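Local coordinates for protein uroporphyrinogen III synthase (Thermus thermophilus, PDB 1WCW) that probably catalyses the ring closure of the linear tetrapyrrole hydroxymethylbilane to uroporphyrinogen III, with inversion of ring D, in tetrapyrrole biosynthesis, at residues A92-R97 with P111-G116; F63-G68 with A99-A104; L126-R131 with R153-L158; G118-L123 with K141-L146; V133-L138 with L158-Y163. All coordinates share one frame; numbering follows the deposited sequence.

Contact 1: residues A92-R97 with P111-G116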
# COMPACT_ATOMS: atom_id res chain seq x y z
N ALA A 92 5.59 -23.97 -6.11
CA ALA A 92 4.66 -23.56 -5.12
C ALA A 92 3.29 -23.11 -5.72
O ALA A 92 3.22 -22.71 -6.88
CB ALA A 92 5.28 -22.36 -4.36
N PHE A 93 2.27 -23.17 -4.86
CA PHE A 93 0.96 -22.61 -5.19
C PHE A 93 1.19 -21.09 -4.95
O PHE A 93 1.59 -20.70 -3.84
CB PHE A 93 -0.12 -23.15 -4.27
CG PHE A 93 -1.49 -22.71 -4.61
CD1 PHE A 93 -2.15 -23.24 -5.73
CD2 PHE A 93 -2.13 -21.78 -3.85
CE1 PHE A 93 -3.47 -22.80 -6.05
CE2 PHE A 93 -3.44 -21.33 -4.19
CZ PHE A 93 -4.10 -21.88 -5.32
N ARG A 94 0.93 -20.29 -5.95
CA ARG A 94 1.24 -18.87 -5.87
C ARG A 94 0.03 -18.02 -5.80
O ARG A 94 -0.86 -18.11 -6.67
CB ARG A 94 2.08 -18.49 -7.07
CG ARG A 94 3.42 -19.22 -7.17
CD ARG A 94 4.22 -18.78 -8.43
NE ARG A 94 3.56 -19.06 -9.68
CZ ARG A 94 3.54 -20.26 -10.27
NH1 ARG A 94 2.88 -20.36 -11.44
NH2 ARG A 94 4.15 -21.31 -9.71
N LEU A 95 -0.05 -17.16 -4.78
CA LEU A 95 -1.13 -16.21 -4.63
C LEU A 95 -0.66 -14.78 -4.70
O LEU A 95 0.44 -14.46 -4.18
CB LEU A 95 -1.78 -16.36 -3.29
CG LEU A 95 -2.55 -17.65 -3.07
CD1 LEU A 95 -3.00 -17.74 -1.65
CD2 LEU A 95 -3.78 -17.74 -4.05
N ALA A 96 -1.41 -13.91 -5.33
CA ALA A 96 -1.05 -12.47 -5.32
C ALA A 96 -2.21 -11.75 -4.67
O ALA A 96 -3.37 -12.00 -4.95
CB ALA A 96 -0.85 -12.01 -6.70
N ARG A 97 -1.90 -10.84 -3.75
CA ARG A 97 -2.95 -10.10 -3.07
C ARG A 97 -3.75 -9.24 -4.05
O ARG A 97 -4.96 -9.11 -3.88
CB ARG A 97 -2.35 -9.21 -1.98
CG ARG A 97 -3.40 -8.47 -1.16
CD ARG A 97 -2.74 -7.58 -0.08
NE ARG A 97 -1.85 -6.57 -0.62
CZ ARG A 97 -1.22 -5.64 0.11
NH1 ARG A 97 -1.42 -5.58 1.41
NH2 ARG A 97 -0.37 -4.85 -0.50
N PRO A 111 3.33 -16.79 -13.13
CA PRO A 111 1.99 -16.24 -12.92
C PRO A 111 1.27 -16.83 -11.71
O PRO A 111 1.38 -18.03 -11.43
CB PRO A 111 1.26 -16.50 -14.27
CG PRO A 111 1.97 -17.76 -14.79
CD PRO A 111 3.42 -17.59 -14.39
N PRO A 112 0.52 -16.01 -11.02
CA PRO A 112 -0.20 -16.53 -9.85
C PRO A 112 -1.31 -17.48 -10.21
O PRO A 112 -1.94 -17.36 -11.26
CB PRO A 112 -0.74 -15.26 -9.17
CG PRO A 112 -0.94 -14.31 -10.34
CD PRO A 112 0.22 -14.57 -11.29
N HIS A 113 -1.59 -18.40 -9.31
CA HIS A 113 -2.74 -19.30 -9.47
C HIS A 113 -4.01 -18.62 -9.08
O HIS A 113 -5.07 -19.04 -9.58
CB HIS A 113 -2.52 -20.57 -8.65
CG HIS A 113 -1.29 -21.31 -9.04
ND1 HIS A 113 -1.12 -22.10 -10.18
CD2 HIS A 113 -0.12 -21.36 -8.37
CE1 HIS A 113 0.11 -22.63 -10.16
NE2 HIS A 113 0.73 -22.17 -9.07
N ALA A 114 -4.01 -17.64 -8.18
CA ALA A 114 -5.19 -16.90 -7.84
C ALA A 114 -4.72 -15.53 -7.37
O ALA A 114 -3.58 -15.34 -6.93
CB ALA A 114 -5.98 -17.60 -6.79
N VAL A 115 -5.63 -14.57 -7.51
CA VAL A 115 -5.36 -13.15 -7.25
C VAL A 115 -6.54 -12.56 -6.53
O VAL A 115 -7.72 -12.78 -6.90
CB VAL A 115 -5.18 -12.35 -8.57
CG1 VAL A 115 -4.79 -10.93 -8.29
CG2 VAL A 115 -4.15 -13.03 -9.42
N GLY A 116 -6.24 -11.80 -5.48
CA GLY A 116 -7.26 -11.15 -4.67
C GLY A 116 -7.60 -9.80 -5.27
O GLY A 116 -7.35 -9.52 -6.46
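Leu95 pairs with Ala114 and Ala96 with Val115 in parallel strands, joined by Ala96 N to Ala114 O at 3.1 Å and Gly116 N to Ala96 O at 2.9 Å. One step earlier, just ahead of the second strand, the N-H of His113 donates to Arg94 O at 2.8 Å. Arg94 adds a side-chain grip there. Its chain runs extended to CD and then bends (chi3 -61°), and the guanidinium holds Pro111 O side-on with NE at 3.0 Å and NH1 at 2.8 Å. The two donors reach that oxygen differently: NH1 lies in the carbonyl plane, whereas NE stands 58° out of it. NH2 also bonds Leu89 O, so this buried guanidinium has at least two backbone carbonyl partners. The His113 ring crosses Arg94 with NE2 over one guanidinium face, offset toward the rim, and NE2 gives a weak bond to Ala92 O. Phe93 lies almost parallel to the imidazole (planes 6° apart), but the rings are slid past one another and barely overlap; its CE1 instead touches His113 CB at 3.6 Å. On the face of the sheet carrying Leu95 and Ala114, Leu95 CD2 meets Ala114 CB at 3.5 Å. Ala96 looks out from the other face, where it packs with Pro112 and with Ala101 and Ala102 of helix 99-107. Strand 93-96, that helix and strand 114-115 form a beta-alpha-beta crossover, whose last strand closes one edge of the mixed sheet.

Contact 2: residues F63-G68 with A99-A104; sequences FLATTG and AKAARA
Ala65 and Ala101 meet methyl to methyl, CB to CB at 3.8 Å, where the end of strand 62-65 faces the first turn of helix 99-107. The same Ala101 CB also rests against Ala65 O at 3.7 Å, so one methyl touches both the side chain and the carbonyl of Ala65. A little farther on, Gly68 lies against the helix backbone: its CA is 3.6 Å from Lys100 O, and a side chain on it would run into that oxygen. Ala104 CB, one helical turn beyond Ala101, closes on Gly68 O at 3.6 Å. Small residues thus let helices 68-80 and 99-107 come together on one face of the parallel part of the sheet, the layered alpha/beta arrangement of this domain, with Val71 touching both Ala65 and Ala104. The two threonines turn away from helix 99-107. Thr66 (chi1 58°) bonds through OG1 to Gln137 O on the adjoining strand, leaving its carbonyl to the helix side. Thr67 is the N-cap of helix 68-80; with chi1 at 66° OG1 is beside both the backbone N and the carbonyl carbon, and it takes the N-H of Gly70 while also bonding Tyr163 OH. Between the segments a water donates to Thr66 O at 3.1 Å and accepts from Ala101 N at 3.0 Å, supplying a partner for an N-H in the first helical turn. Lys100 starts toward Gly68 but runs extended beyond CG and leaves the contact, reaching Glu243 in a long, weak ion pair.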
# COMPACT_ATOMS: atom_id res chain seq x y z
N PHE A 63 3.29 -19.63 -1.78
CA PHE A 63 3.95 -18.34 -1.82
C PHE A 63 2.88 -17.28 -1.99
O PHE A 63 2.10 -17.28 -2.92
CB PHE A 63 4.95 -18.26 -3.00
CG PHE A 63 5.65 -16.91 -3.10
CD1 PHE A 63 6.62 -16.52 -2.16
CD2 PHE A 63 5.30 -16.01 -4.09
CE1 PHE A 63 7.20 -15.21 -2.23
CE2 PHE A 63 5.88 -14.74 -4.15
CZ PHE A 63 6.80 -14.34 -3.24
N LEU A 64 2.86 -16.32 -1.08
CA LEU A 64 1.90 -15.25 -1.09
C LEU A 64 2.62 -13.89 -1.29
O LEU A 64 3.40 -13.43 -0.38
CB LEU A 64 1.08 -15.26 0.20
CG LEU A 64 -0.27 -14.50 0.20
CD1 LEU A 64 -1.01 -14.94 1.45
CD2 LEU A 64 -0.12 -12.98 0.17
N ALA A 65 2.39 -13.29 -2.44
CA ALA A 65 2.96 -11.99 -2.76
C ALA A 65 1.96 -10.89 -2.46
O ALA A 65 0.82 -10.98 -2.92
CB ALA A 65 3.29 -11.93 -4.28
N THR A 66 2.43 -9.82 -1.80
CA THR A 66 1.57 -8.71 -1.50
C THR A 66 1.84 -7.52 -2.36
O THR A 66 0.88 -6.76 -2.62
CB THR A 66 1.66 -8.30 -0.02
OG1 THR A 66 3.02 -7.97 0.33
CG2 THR A 66 1.16 -9.42 0.90
N THR A 67 3.06 -7.31 -2.85
CA THR A 67 3.34 -6.17 -3.68
C THR A 67 4.24 -6.52 -4.87
O THR A 67 5.03 -7.51 -4.84
CB THR A 67 4.00 -5.04 -2.90
OG1 THR A 67 5.31 -5.44 -2.44
CG2 THR A 67 3.17 -4.65 -1.68
N GLY A 68 4.13 -5.73 -5.95
CA GLY A 68 4.96 -5.95 -7.12
C GLY A 68 6.39 -5.66 -6.80
O GLY A 68 7.28 -6.42 -7.22
N ALA A 99 -3.55 -6.90 -8.23
CA ALA A 99 -3.00 -6.79 -9.56
C ALA A 99 -1.54 -6.47 -9.69
O ALA A 99 -0.92 -6.99 -10.60
CB ALA A 99 -3.80 -5.76 -10.35
N LYS A 100 -1.01 -5.62 -8.84
CA LYS A 100 0.41 -5.28 -8.97
C LYS A 100 1.33 -6.46 -8.66
O LYS A 100 2.29 -6.72 -9.38
CB LYS A 100 0.78 -4.10 -8.11
CG LYS A 100 0.14 -2.80 -8.64
CD LYS A 100 0.23 -1.71 -7.62
CE LYS A 100 -0.39 -0.41 -8.18
NZ LYS A 100 -0.24 0.77 -7.25
N ALA A 101 1.02 -7.19 -7.58
CA ALA A 101 1.84 -8.37 -7.28
C ALA A 101 1.65 -9.39 -8.38
O ALA A 101 2.59 -10.08 -8.76
CB ALA A 101 1.45 -9.01 -5.96
N ALA A 102 0.42 -9.49 -8.89
CA ALA A 102 0.16 -10.44 -9.95
C ALA A 102 0.98 -10.12 -11.21
O ALA A 102 1.52 -11.01 -11.82
CB ALA A 102 -1.31 -10.51 -10.28
N ARG A 103 1.08 -8.84 -11.55
CA ARG A 103 1.80 -8.50 -12.76
C ARG A 103 3.29 -8.81 -12.59
O ARG A 103 3.94 -9.30 -13.54
CB ARG A 103 1.61 -7.03 -13.02
CG ARG A 103 0.20 -6.61 -13.37
CD ARG A 103 0.03 -5.07 -13.22
NE ARG A 103 -1.39 -4.73 -13.28
CZ ARG A 103 -1.94 -3.57 -12.92
NH1 ARG A 103 -1.17 -2.58 -12.46
NH2 ARG A 103 -3.26 -3.42 -13.04
N ALA A 104 3.86 -8.51 -11.41
CA ALA A 104 5.27 -8.80 -11.21
C ALA A 104 5.52 -10.30 -11.31
O ALA A 104 6.50 -10.71 -11.86
CB ALA A 104 5.74 -8.27 -9.89
O HOH W 1 -0.73 -6.42 -5.23

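Contact 3: residues L126-R131 with R153-L158; sequences LLPQGR and RGYRVL
Arg153 and Gly130, with Leu127, Pro128 and Tyr155, make a mainly polar contact between the loop leading into strand 132-137 and the turn where helix 144-152 gives way to strand 155-167. At its centre Gly130 N donates to Arg153 O at 2.8 Å, almost straight (176° at the hydrogen). Gly154, with positive phi, ends the helix in a Schellman motif, and its CA-H makes a further contact with Gly130 O at 3.6 Å. The Arg153 side chain folds back at chi2 (-63°, which places CD), and NE reaches Leu127 O at 2.7 Å. That oxygen sits at the edge of the guanidinium, near its plane, while NH2 donates to Leu124 O; the aliphatic part of the chain passes Leu127 CB. Tyr155 supplies the third bond, OH to Pro128 O at 2.9 Å. The acceptor lies off the edge of the ring, but the hydroxyl stands about 50° out of the carbonyl plane. Gly130 C covers one ring face, and Gly130 CA approaches Tyr155 OH to 3.4 Å, leaving no place for a side chain. A phenylalanine in place of Tyr155 would probably keep the ring packed here but leave Pro128 O without its hydroxyl partner, letting this part of the loop shift. Away from the loop, Tyr155 also packs on Ala134 and Leu62. Since all three bonds end on backbone carbonyls, the chemistry is likely to hold the loop by its main chain, with the side chains of Arg153 and Tyr155 supplying two of the three donors.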
# COMPACT_ATOMS: atom_id res chain seq x y z
N LEU A 126 -9.13 -17.95 -1.11
CA LEU A 126 -8.07 -18.41 -1.98
C LEU A 126 -6.98 -19.07 -1.16
O LEU A 126 -5.99 -19.51 -1.80
CB LEU A 126 -7.50 -17.20 -2.76
CG LEU A 126 -8.52 -16.32 -3.46
CD1 LEU A 126 -7.73 -15.20 -4.24
CD2 LEU A 126 -9.37 -17.09 -4.49
N LEU A 127 -7.06 -19.08 0.19
CA LEU A 127 -6.00 -19.67 0.99
C LEU A 127 -6.41 -21.09 1.22
O LEU A 127 -7.36 -21.36 1.99
CB LEU A 127 -5.83 -19.00 2.38
CG LEU A 127 -5.36 -17.56 2.46
CD1 LEU A 127 -5.33 -17.14 3.93
CD2 LEU A 127 -4.04 -17.41 1.80
N PRO A 128 -5.67 -22.01 0.65
CA PRO A 128 -6.06 -23.43 0.81
C PRO A 128 -5.64 -24.09 2.09
O PRO A 128 -4.55 -23.81 2.64
CB PRO A 128 -5.40 -24.12 -0.39
CG PRO A 128 -4.99 -22.96 -1.36
CD PRO A 128 -4.64 -21.83 -0.39
N GLN A 129 -6.50 -24.96 2.61
CA GLN A 129 -6.17 -25.75 3.76
C GLN A 129 -5.03 -26.61 3.25
O GLN A 129 -5.14 -27.33 2.21
CB GLN A 129 -7.38 -26.56 4.14
CG GLN A 129 -7.11 -27.19 5.46
CD GLN A 129 -7.21 -26.22 6.69
OE1 GLN A 129 -6.43 -26.42 7.66
NE2 GLN A 129 -8.14 -25.26 6.70
N GLY A 130 -3.92 -26.62 3.97
CA GLY A 130 -2.75 -27.35 3.51
C GLY A 130 -1.83 -27.84 4.61
O GLY A 130 -2.24 -27.94 5.78
N ARG A 131 -0.62 -28.22 4.22
CA ARG A 131 0.40 -28.76 5.07
C ARG A 131 1.71 -28.09 4.59
O ARG A 131 1.87 -27.77 3.41
CB ARG A 131 0.52 -30.31 4.80
CG ARG A 131 -0.80 -31.13 4.71
CD ARG A 131 -0.94 -32.16 3.51
NE ARG A 131 0.05 -33.23 3.49
CZ ARG A 131 0.43 -33.89 2.39
NH1 ARG A 131 1.34 -34.86 2.46
NH2 ARG A 131 -0.11 -33.61 1.22
N ARG A 153 -4.87 -22.33 8.37
CA ARG A 153 -4.94 -23.22 7.21
C ARG A 153 -3.91 -24.35 7.24
O ARG A 153 -3.89 -25.17 6.32
CB ARG A 153 -4.74 -22.39 5.93
CG ARG A 153 -5.86 -21.46 5.58
CD ARG A 153 -7.18 -22.15 5.29
NE ARG A 153 -8.02 -21.18 4.59
CZ ARG A 153 -8.73 -20.26 5.23
NH1 ARG A 153 -8.72 -20.23 6.55
NH2 ARG A 153 -9.34 -19.30 4.56
N GLY A 154 -3.03 -24.39 8.23
CA GLY A 154 -2.11 -25.51 8.38
C GLY A 154 -0.63 -25.27 8.08
O GLY A 154 0.21 -26.17 8.18
N TYR A 155 -0.25 -24.03 7.73
CA TYR A 155 1.11 -23.77 7.36
C TYR A 155 1.97 -23.11 8.44
O TYR A 155 1.50 -22.35 9.27
CB TYR A 155 1.14 -22.77 6.16
CG TYR A 155 0.36 -23.25 4.97
CD1 TYR A 155 -0.94 -22.79 4.75
CD2 TYR A 155 0.90 -24.15 4.10
CE1 TYR A 155 -1.68 -23.23 3.67
CE2 TYR A 155 0.17 -24.62 3.00
CZ TYR A 155 -1.13 -24.14 2.81
OH TYR A 155 -1.87 -24.63 1.74
N ARG A 156 3.24 -23.43 8.33
CA ARG A 156 4.24 -22.69 9.07
C ARG A 156 4.54 -21.42 8.17
O ARG A 156 4.82 -21.60 6.96
CB ARG A 156 5.53 -23.46 9.21
CG ARG A 156 6.64 -22.69 9.95
CD ARG A 156 7.89 -23.58 10.15
NE ARG A 156 8.43 -24.07 8.88
CZ ARG A 156 9.40 -24.98 8.73
NH1 ARG A 156 9.80 -25.32 7.51
NH2 ARG A 156 9.96 -25.55 9.79
N VAL A 157 4.53 -20.25 8.76
CA VAL A 157 4.76 -19.01 7.97
C VAL A 157 6.24 -18.66 7.88
O VAL A 157 6.94 -18.67 8.92
CB VAL A 157 3.98 -17.82 8.55
CG1 VAL A 157 4.30 -16.52 7.75
CG2 VAL A 157 2.48 -18.10 8.43
N LEU A 158 6.74 -18.41 6.66
CA LEU A 158 8.14 -18.00 6.42
C LEU A 158 8.02 -16.55 5.93
O LEU A 158 7.66 -16.31 4.81
CB LEU A 158 8.75 -18.93 5.39
CG LEU A 158 10.11 -18.46 4.84
CD1 LEU A 158 11.18 -18.53 5.95
CD2 LEU A 158 10.47 -19.34 3.71

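Contact 4: residues G118-L123 with K141-L146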
# COMPACT_ATOMS: atom_id res chain seq x y z
N GLY A 118 -6.66 -6.82 -3.73
CA GLY A 118 -5.81 -5.83 -3.08
C GLY A 118 -5.93 -5.83 -1.56
O GLY A 118 -5.24 -5.11 -0.88
N THR A 119 -6.79 -6.66 -0.98
CA THR A 119 -6.97 -6.69 0.45
C THR A 119 -6.70 -8.05 1.04
O THR A 119 -6.89 -9.07 0.35
CB THR A 119 -8.45 -6.35 0.88
OG1 THR A 119 -9.33 -7.39 0.40
CG2 THR A 119 -8.89 -5.02 0.27
N SER A 120 -6.27 -8.12 2.29
CA SER A 120 -6.07 -9.40 2.93
C SER A 120 -7.35 -10.22 2.97
O SER A 120 -7.31 -11.43 2.76
CB SER A 120 -5.60 -9.23 4.37
OG SER A 120 -4.27 -8.75 4.36
N LYS A 121 -8.49 -9.58 3.28
CA LYS A 121 -9.71 -10.35 3.38
C LYS A 121 -10.07 -11.02 2.07
O LYS A 121 -10.62 -12.13 2.06
CB LYS A 121 -10.87 -9.51 3.86
CG LYS A 121 -11.11 -8.24 3.04
CD LYS A 121 -12.47 -7.57 3.35
CE LYS A 121 -12.52 -6.13 2.72
NZ LYS A 121 -13.86 -5.45 2.64
N SER A 122 -9.75 -10.43 0.93
CA SER A 122 -10.10 -11.04 -0.35
C SER A 122 -9.34 -12.33 -0.58
O SER A 122 -9.72 -13.12 -1.46
CB SER A 122 -9.83 -10.09 -1.54
OG SER A 122 -8.40 -9.90 -1.72
N LEU A 123 -8.21 -12.53 0.13
CA LEU A 123 -7.42 -13.76 -0.03
C LEU A 123 -7.99 -14.93 0.77
O LEU A 123 -7.62 -16.10 0.49
CB LEU A 123 -5.98 -13.56 0.41
CG LEU A 123 -5.19 -12.67 -0.55
CD1 LEU A 123 -3.84 -12.40 0.04
CD2 LEU A 123 -5.03 -13.29 -1.97
N LYS A 141 4.71 -3.55 7.36
CA LYS A 141 3.52 -3.31 8.19
C LYS A 141 2.95 -4.68 8.56
O LYS A 141 2.83 -5.55 7.67
CB LYS A 141 2.51 -2.53 7.37
CG LYS A 141 1.26 -1.94 8.14
CD LYS A 141 1.61 -0.60 8.71
CE LYS A 141 0.38 0.19 9.22
NZ LYS A 141 -0.56 -0.61 10.12
N PRO A 142 2.56 -4.91 9.80
CA PRO A 142 2.01 -6.23 10.16
C PRO A 142 0.76 -6.54 9.34
O PRO A 142 -0.05 -5.67 9.06
CB PRO A 142 1.60 -6.08 11.62
CG PRO A 142 2.44 -4.97 12.12
CD PRO A 142 2.77 -4.05 11.01
N LEU A 143 0.62 -7.82 9.00
CA LEU A 143 -0.59 -8.29 8.29
C LEU A 143 -1.13 -9.45 9.14
O LEU A 143 -1.15 -10.63 8.79
CB LEU A 143 -0.24 -8.78 6.88
CG LEU A 143 0.32 -7.70 6.00
CD1 LEU A 143 0.70 -8.32 4.59
CD2 LEU A 143 -0.74 -6.63 5.79
N PRO A 144 -1.65 -9.12 10.32
CA PRO A 144 -2.13 -10.18 11.20
C PRO A 144 -3.28 -11.05 10.72
O PRO A 144 -3.31 -12.24 11.06
CB PRO A 144 -2.46 -9.44 12.50
CG PRO A 144 -2.89 -8.11 12.02
CD PRO A 144 -1.87 -7.79 10.89
N LEU A 145 -4.17 -10.48 9.94
CA LEU A 145 -5.28 -11.30 9.45
C LEU A 145 -4.72 -12.40 8.56
O LEU A 145 -5.08 -13.61 8.69
CB LEU A 145 -6.28 -10.39 8.74
CG LEU A 145 -7.57 -11.05 8.26
CD1 LEU A 145 -8.59 -9.97 7.93
CD2 LEU A 145 -7.28 -11.86 7.07
N LEU A 146 -3.78 -12.06 7.68
CA LEU A 146 -3.20 -13.01 6.78
C LEU A 146 -2.35 -13.98 7.51
O LEU A 146 -2.39 -15.19 7.22
CB LEU A 146 -2.38 -12.25 5.73
CG LEU A 146 -2.40 -12.65 4.28
CD1 LEU A 146 -3.84 -12.98 3.83
CD2 LEU A 146 -1.88 -11.45 3.45
O HOH W 2 -3.70 -8.97 7.06
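Leu123 and Leu146 cross obliquely, CD1 of Leu123 3.8 Å from CD1 of Leu146. Leu146 is turned well off a staggered position about its first torsion (chi1 -139°); both its methyls reach Leu123 CD1, Leu146 CD1 the closer, and Leu146 CD2 also lies 3.7 Å from Ser120 OG. Leu145 comes in beside it and sets CD2 against Ser120 CB at 4.1 Å. Ser120 CB thus meets both leucines, while OG meets Leu146 CD2. That hydroxyl is not left to the methyls alone: a water 2.8 Å from Ser120 OG accepts the N-H of Leu146 at 3.2 Å, and a bound glycerol also bonds OG. The helical turn carrying Ser120 and Leu123 is capped by Thr119, whose OG1 accepts from Ser122 N at 3.1 Å. An alanine in place of Leu146 would probably open a gap beside Leu123 CD1 and Ser120 OG and leave the Leu123 tip freer to turn. The weakly bonded helical turn 120-123 and the start of helix 144-152 both pack on Leu64 of strand 62-65, through Leu123 and Leu146, with Leu143 touching Thr66.

Contact 5: residues V133-L138 with L158-Y163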
# COMPACT_ATOMS: atom_id res chain seq x y z
N VAL A 133 4.85 -25.30 4.42
CA VAL A 133 5.36 -23.94 4.61
C VAL A 133 4.77 -22.95 3.63
O VAL A 133 4.68 -23.28 2.44
CB VAL A 133 6.88 -23.93 4.45
CG1 VAL A 133 7.39 -22.52 4.65
CG2 VAL A 133 7.47 -24.90 5.45
N ALA A 134 4.36 -21.83 4.17
CA ALA A 134 3.82 -20.72 3.36
C ALA A 134 4.76 -19.53 3.50
O ALA A 134 4.93 -18.96 4.58
CB ALA A 134 2.40 -20.31 3.83
N ALA A 135 5.33 -19.11 2.39
CA ALA A 135 6.22 -17.96 2.36
C ALA A 135 5.35 -16.74 2.11
O ALA A 135 4.50 -16.75 1.20
CB ALA A 135 7.19 -18.11 1.22
N LEU A 136 5.49 -15.72 2.94
CA LEU A 136 4.67 -14.53 2.85
C LEU A 136 5.59 -13.34 2.63
O LEU A 136 6.44 -13.03 3.50
CB LEU A 136 3.87 -14.39 4.17
CG LEU A 136 3.13 -13.09 4.33
CD1 LEU A 136 2.08 -12.88 3.28
CD2 LEU A 136 2.47 -13.13 5.66
N GLN A 137 5.44 -12.64 1.53
CA GLN A 137 6.24 -11.45 1.28
C GLN A 137 5.53 -10.25 1.89
O GLN A 137 4.36 -9.98 1.59
CB GLN A 137 6.36 -11.27 -0.22
CG GLN A 137 7.08 -9.96 -0.65
CD GLN A 137 6.08 -8.85 -1.00
OE1 GLN A 137 6.18 -7.71 -0.49
NE2 GLN A 137 5.18 -9.15 -1.84
N LEU A 138 6.24 -9.53 2.77
CA LEU A 138 5.76 -8.35 3.52
C LEU A 138 6.50 -7.10 3.06
O LEU A 138 7.44 -7.13 2.24
CB LEU A 138 6.11 -8.63 4.96
CG LEU A 138 5.46 -9.89 5.54
CD1 LEU A 138 6.10 -10.23 6.90
CD2 LEU A 138 3.94 -9.66 5.66
N LEU A 158 6.74 -18.41 6.66
CA LEU A 158 8.14 -18.00 6.42
C LEU A 158 8.02 -16.55 5.93
O LEU A 158 7.66 -16.31 4.81
CB LEU A 158 8.75 -18.93 5.39
CG LEU A 158 10.11 -18.46 4.84
CD1 LEU A 158 11.18 -18.53 5.95
CD2 LEU A 158 10.47 -19.34 3.71
N PRO A 159 8.26 -15.56 6.79
CA PRO A 159 8.14 -14.18 6.37
C PRO A 159 9.33 -13.75 5.52
O PRO A 159 10.47 -14.13 5.85
CB PRO A 159 8.07 -13.43 7.70
CG PRO A 159 8.96 -14.29 8.59
CD PRO A 159 8.68 -15.68 8.22
N LEU A 160 9.10 -12.92 4.52
CA LEU A 160 10.20 -12.38 3.70
C LEU A 160 9.92 -10.92 3.54
O LEU A 160 8.95 -10.54 2.93
CB LEU A 160 10.21 -13.03 2.32
CG LEU A 160 10.48 -14.56 2.31
CD1 LEU A 160 9.64 -15.21 1.24
CD2 LEU A 160 11.95 -14.84 2.03
N MET A 161 10.80 -10.06 4.09
CA MET A 161 10.57 -8.62 4.04
C MET A 161 11.74 -7.97 3.34
O MET A 161 12.74 -7.53 4.02
CB MET A 161 10.38 -8.14 5.47
CG MET A 161 9.97 -6.69 5.52
SD MET A 161 9.89 -6.05 7.25
CE MET A 161 8.55 -7.01 7.83
N PRO A 162 11.60 -7.73 2.06
CA PRO A 162 12.75 -7.15 1.31
C PRO A 162 12.88 -5.63 1.43
O PRO A 162 13.91 -5.01 1.06
CB PRO A 162 12.49 -7.60 -0.13
CG PRO A 162 10.97 -7.81 -0.19
CD PRO A 162 10.54 -8.28 1.17
N TYR A 163 11.81 -5.01 1.90
CA TYR A 163 11.83 -3.56 2.10
C TYR A 163 10.78 -3.24 3.13
O TYR A 163 9.91 -4.07 3.46
CB TYR A 163 11.60 -2.80 0.81
CG TYR A 163 10.18 -2.88 0.24
CD1 TYR A 163 9.76 -3.98 -0.48
CD2 TYR A 163 9.27 -1.90 0.49
CE1 TYR A 163 8.45 -4.11 -0.97
CE2 TYR A 163 7.96 -1.99 0.01
CZ TYR A 163 7.56 -3.09 -0.72
OH TYR A 163 6.27 -3.20 -1.20
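Leu138 packs over Pro159 and Met161 just beyond the end of strand 132-137. Its CB lies 4.0 Å from Leu160 O and 4.1 Å from Met161 CE. CG stands anti to the carbonyl carbon (chi1 -60°), and from it the two methyls part. CD1 ends against Pro159 CB at 3.8 Å, with Met161 CE again close by, while CD2 turns to Leu143 ahead of helix 144-152. Met161 reaches this place by a bend at chi3 (-66°), which swings CE back to Leu138. The backbones pair in parallel: Leu158 N donates to Ala134 O at 2.8 Å, and Leu136 N to Leu158 O, Leu160 N to Leu136 O and Leu138 N to Leu160 O, each at 2.9 Å. The two strands belong to a beta-alpha-beta unit in which helix 144-152 makes the crossover, packing on Ala134 and Leu136. On the other face Leu160 CD1 meets Ala135 CB at 3.8 Å, and Leu160 goes on to Leu74 of helix 68-80. Val133 CG1 touches Leu158 CB at 3.9 Å at the start of the pairing. At the far end Pro162 CD sits 3.5 Å from Leu138 O.

How the contacts relate
Contacts 1, 2, 3 and 5 all reach one mixed sheet, while contact 4 packs helices on it. Contacts 1 and 2, with centres 8 Å apart, are tied by strand pairing, as in Arg97 N to Ala65 O at 2.8 Å. Contact 2 reaches contact 5, centres 12 Å apart, through the packing of Phe63 CD1 on Ala135 CB at 3.8 Å. Contacts 1 and 5 do not touch, their nearest atoms about 7 Å apart with strand 62-65 between. Contacts 3 and 5 share Leu158. Bound glycerol, probably from the crystallisation liquor, lies about 3 Å from the side chains of Arg97 (contact 1) and Ser120 (contact 4), possibly marking a pocket.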